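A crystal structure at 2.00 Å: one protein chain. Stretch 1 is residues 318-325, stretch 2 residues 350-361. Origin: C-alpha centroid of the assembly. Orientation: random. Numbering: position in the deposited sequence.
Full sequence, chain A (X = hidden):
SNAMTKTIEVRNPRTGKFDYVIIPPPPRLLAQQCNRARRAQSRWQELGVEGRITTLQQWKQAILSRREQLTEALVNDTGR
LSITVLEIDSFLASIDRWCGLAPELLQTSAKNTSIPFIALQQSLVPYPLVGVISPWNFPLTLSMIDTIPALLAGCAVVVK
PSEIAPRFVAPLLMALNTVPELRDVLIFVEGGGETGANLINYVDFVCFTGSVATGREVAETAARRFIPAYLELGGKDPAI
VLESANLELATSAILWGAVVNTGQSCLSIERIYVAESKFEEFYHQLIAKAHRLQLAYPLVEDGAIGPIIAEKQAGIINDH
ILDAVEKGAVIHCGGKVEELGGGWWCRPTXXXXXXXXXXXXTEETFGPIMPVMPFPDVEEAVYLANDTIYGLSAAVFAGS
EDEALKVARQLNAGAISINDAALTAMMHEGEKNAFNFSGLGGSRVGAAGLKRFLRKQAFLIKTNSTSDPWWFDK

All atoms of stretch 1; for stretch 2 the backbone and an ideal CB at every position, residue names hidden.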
# COMPACT_ATOMS: atom_id res chain seq x y z
N ASN A 318 17.29 31.14 3.24
CA ASN A 318 18.24 32.09 3.80
C ASN A 318 19.19 31.42 4.82
O ASN A 318 20.41 31.57 4.78
CB ASN A 318 17.50 33.27 4.42
CG ASN A 318 18.45 34.34 4.93
OD1 ASN A 318 19.19 34.96 4.16
ND2 ASN A 318 18.49 34.48 6.23
N ASP A 319 18.61 30.57 5.65
CA ASP A 319 19.37 29.84 6.64
C ASP A 319 20.37 28.85 6.01
O ASP A 319 21.50 28.75 6.47
CB ASP A 319 18.40 29.14 7.56
CG ASP A 319 19.07 28.28 8.57
OD1 ASP A 319 19.79 28.87 9.38
OD2 ASP A 319 18.89 27.03 8.55
N HIS A 320 19.98 28.20 4.91
CA HIS A 320 20.87 27.26 4.21
C HIS A 320 22.06 27.98 3.61
O HIS A 320 23.19 27.48 3.65
CB HIS A 320 20.09 26.44 3.15
CG HIS A 320 19.23 25.37 3.75
ND1 HIS A 320 18.83 24.25 3.06
CD2 HIS A 320 18.74 25.25 5.00
CE1 HIS A 320 18.13 23.47 3.87
NE2 HIS A 320 18.05 24.06 5.05
N ILE A 321 21.80 29.16 3.03
CA ILE A 321 22.87 29.96 2.43
C ILE A 321 23.84 30.44 3.52
O ILE A 321 25.05 30.27 3.42
CB ILE A 321 22.30 31.18 1.64
CG1 ILE A 321 21.49 30.74 0.46
CG2 ILE A 321 23.42 32.06 1.11
CD1 ILE A 321 20.71 31.86 -0.17
N LEU A 322 23.30 31.00 4.59
CA LEU A 322 24.17 31.40 5.72
C LEU A 322 24.95 30.27 6.38
O LEU A 322 26.16 30.40 6.63
CB LEU A 322 23.35 32.12 6.80
CG LEU A 322 22.77 33.47 6.37
CD1 LEU A 322 21.82 33.98 7.46
CD2 LEU A 322 23.82 34.53 6.07
N ASP A 323 24.28 29.15 6.65
CA ASP A 323 24.99 27.97 7.22
C ASP A 323 26.14 27.56 6.28
O ASP A 323 27.26 27.27 6.73
CB ASP A 323 24.00 26.81 7.42
CG ASP A 323 24.68 25.49 7.72
OD1 ASP A 323 25.10 25.27 8.88
OD2 ASP A 323 24.79 24.64 6.81
N ALA A 324 25.86 27.53 4.97
CA ALA A 324 26.87 27.18 3.96
C ALA A 324 28.08 28.11 3.98
O ALA A 324 29.24 27.65 4.04
CB ALA A 324 26.26 27.15 2.56
N VAL A 325 27.81 29.41 3.96
CA VAL A 325 28.86 30.41 4.00
C VAL A 325 29.66 30.32 5.30
O VAL A 325 30.89 30.26 5.27
CB VAL A 325 28.30 31.83 3.74
CG1 VAL A 325 29.34 32.90 4.10
CG2 VAL A 325 27.87 31.97 2.28
N UNK A 350 24.86 29.55 -7.62
CA UNK A 350 25.89 28.48 -7.74
C UNK A 350 26.90 28.65 -6.61
O UNK A 350 27.46 29.74 -6.46
CB UNK A 350 26.59 28.53 -9.10
N UNK A 351 27.14 27.58 -5.87
CA UNK A 351 28.13 27.57 -4.81
C UNK A 351 29.08 26.41 -4.94
O UNK A 351 28.69 25.31 -5.33
CB UNK A 351 27.45 27.53 -3.44
N UNK A 352 30.32 26.63 -4.55
CA UNK A 352 31.34 25.58 -4.53
C UNK A 352 32.04 25.60 -3.15
O UNK A 352 31.67 26.38 -2.26
CB UNK A 352 32.35 25.78 -5.66
N UNK A 353 33.05 24.76 -3.01
CA UNK A 353 33.65 24.47 -1.71
C UNK A 353 32.59 24.04 -0.71
O UNK A 353 32.49 24.57 0.37
CB UNK A 353 34.41 25.69 -1.18
N UNK A 354 31.73 23.10 -1.13
CA UNK A 354 30.58 22.65 -0.32
C UNK A 354 30.80 21.20 0.09
O UNK A 354 31.66 20.51 -0.49
CB UNK A 354 29.27 22.80 -1.09
N UNK A 355 30.09 20.78 1.11
CA UNK A 355 30.21 19.41 1.60
C UNK A 355 28.99 19.01 2.43
O UNK A 355 28.08 19.82 2.66
CB UNK A 355 31.49 19.25 2.43
N UNK A 356 28.97 17.76 2.85
CA UNK A 356 27.79 17.23 3.50
C UNK A 356 27.73 17.60 4.99
O UNK A 356 26.82 17.15 5.69
CB UNK A 356 27.75 15.71 3.33
N UNK A 357 28.64 18.45 5.49
CA UNK A 357 28.41 19.04 6.83
C UNK A 357 27.37 20.17 6.77
O UNK A 357 26.88 20.61 7.79
CB UNK A 357 29.72 19.58 7.41
N UNK A 358 27.03 20.63 5.57
CA UNK A 358 26.15 21.80 5.42
C UNK A 358 24.69 21.40 5.18
O UNK A 358 24.38 20.41 4.47
CB UNK A 358 26.64 22.68 4.26
N UNK A 359 23.77 22.21 5.71
CA UNK A 359 22.35 21.98 5.52
C UNK A 359 21.94 21.95 4.09
O UNK A 359 21.07 21.18 3.69
CB UNK A 359 21.54 23.05 6.25
N UNK A 360 22.55 22.83 3.30
CA UNK A 360 22.17 22.93 1.89
C UNK A 360 22.44 21.62 1.10
O UNK A 360 21.90 21.43 0.02
CB UNK A 360 22.93 24.09 1.24
N UNK A 361 23.29 20.76 1.63
CA UNK A 361 23.57 19.46 1.03
C UNK A 361 22.85 18.29 1.68
O UNK A 361 22.96 17.15 1.20
CB UNK A 361 25.08 19.20 1.08

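Stretch 1 is a helix whose Asp319, His320, Asp323 and Ala324 offer a surface to stretch 2. Stretch 2 begins as a strand (350-352) and continues through a type I turn at 355-358.

Position 350 is extended, and its CB lies far from the helix. Stretch 1 sets no preference there. The residue is Val350, with chi1 in t.

At position 351 CA-to-CB points toward the helix, but nothing of stretch 1 lies within 5.5 Å of the ideal CB. A short side chain would stop before the helix. A long apolar one could reach the methyl of Ala324. The residue is Met351, deposited as selenomethionine. Its CE comes 3.7 Å from Ala324 CB, an apolar contact.

Position 352 is out of reach, and many residues would fit. It is Thr352, whose OG1 is hydrogen-bonded elsewhere in the structure.

Position 353 has phi/psi of 53/49, the left-handed region. Glycine, asparagine or aspartate are the usual choices. The residue is Asn353.

Position 354 points sideways, with no helix atom near its CB. It is Val354, which makes no contact with stretch 1.

Positions 355 to 358 form the turn. The first place often takes Asn, Asp or Ser, whose side chains can accept from the backbone two residues on. The residue is Asn355, and its OD1 accepts from the backbone N of 357.

Position 356 is the second place of the turn, far from the helix. Polar or small residues would suit. It is His356, with both ring nitrogens hydrogen-bonded elsewhere in the structure.

Position 357 is the third place, where Ser, Asp or Asn are common. The residue is Ser357. Its OG donates to Asn355 OD1 at 2.6 Å.

Position 358 points sideways. Its ideal CB is 3.7 Å from Asp323 OD2 and 4.5 Å from Ala324 CA. A flexible apolar chain could run along the helix at Ala324. The residue is Met358, again selenomethionine. Its SE lies 4.1 Å from Ala324 CB, and its CE is 3.6 Å from Ala324 O.

Position 359 points toward the helix. Its backbone N donates to Asp323 OD2 at 2.9 Å and 165°, a bond open to any residue but proline. The ideal CB is 3.8 Å from His320 CD2, and two carboxylates are near. A long basic side chain suits best, though other polar chains could fit. The residue is Lys359. Its CB sits over one face of the His320 ring, 3.8 Å from the centroid. Its NZ forms a long salt bridge with Asp319 OD2, at 3.6 Å.

Position 360 points sideways, its ideal CB 4.1 Å from His320 CB and 4.7 Å from Ala324 CB. A compact apolar residue suits. The residue is Val360, with CG1 4.2 Å from Ala324 CB. Its N donates to water 1, which in turn donates to His320 O and Asp323 OD2, both at 2.7 Å.

Position 361 points away, so stretch 1 imposes little. It is Met361, also selenomethionine.

Stretch 2 350-361: VMTNVNHSMKVM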
# COMPACT_ATOMS: atom_id res chain seq x y z
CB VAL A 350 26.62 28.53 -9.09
CG1 VAL A 350 27.68 27.44 -9.19
CG2 VAL A 350 25.62 28.41 -10.23
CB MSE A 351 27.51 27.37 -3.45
CG MSE A 351 26.17 28.01 -3.21
SE MSE A 351 25.58 27.67 -1.32
CE MSE A 351 26.39 26.01 -0.96
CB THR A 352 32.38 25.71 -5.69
OG1 THR A 352 33.14 26.90 -5.54
CG2 THR A 352 31.69 25.73 -7.10
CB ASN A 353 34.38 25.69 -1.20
CG ASN A 353 35.53 25.33 -0.29
OD1 ASN A 353 36.38 24.52 -0.64
ND2 ASN A 353 35.57 25.94 0.90
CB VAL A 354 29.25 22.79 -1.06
CG1 VAL A 354 28.93 24.24 -1.34
CG2 VAL A 354 29.26 22.02 -2.39
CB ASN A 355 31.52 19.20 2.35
CG ASN A 355 31.60 20.00 3.63
OD1 ASN A 355 30.76 19.90 4.50
ND2 ASN A 355 32.63 20.81 3.74
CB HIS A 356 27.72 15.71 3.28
CG HIS A 356 27.26 15.30 1.91
ND1 HIS A 356 26.61 14.11 1.67
CD2 HIS A 356 27.32 15.93 0.71
CE1 HIS A 356 26.30 14.02 0.39
NE2 HIS A 356 26.70 15.12 -0.22
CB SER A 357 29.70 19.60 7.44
OG SER A 357 30.08 20.81 6.80
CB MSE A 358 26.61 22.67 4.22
CG MSE A 358 28.05 23.11 4.27
SE MSE A 358 28.60 23.79 2.49
CE MSE A 358 30.37 24.38 3.09
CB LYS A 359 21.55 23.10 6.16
CG LYS A 359 21.61 23.10 7.67
CD LYS A 359 20.92 24.37 8.14
CE LYS A 359 21.22 24.70 9.58
NZ LYS A 359 20.13 24.16 10.42
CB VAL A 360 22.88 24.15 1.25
CG1 VAL A 360 24.32 23.83 0.89
CG2 VAL A 360 22.11 24.65 0.04
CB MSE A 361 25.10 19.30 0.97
CG MSE A 361 25.52 20.24 -0.17
SE MSE A 361 27.17 19.62 -0.98
CE MSE A 361 26.25 18.59 -2.38
O HOH W 1 24.10 24.98 4.26
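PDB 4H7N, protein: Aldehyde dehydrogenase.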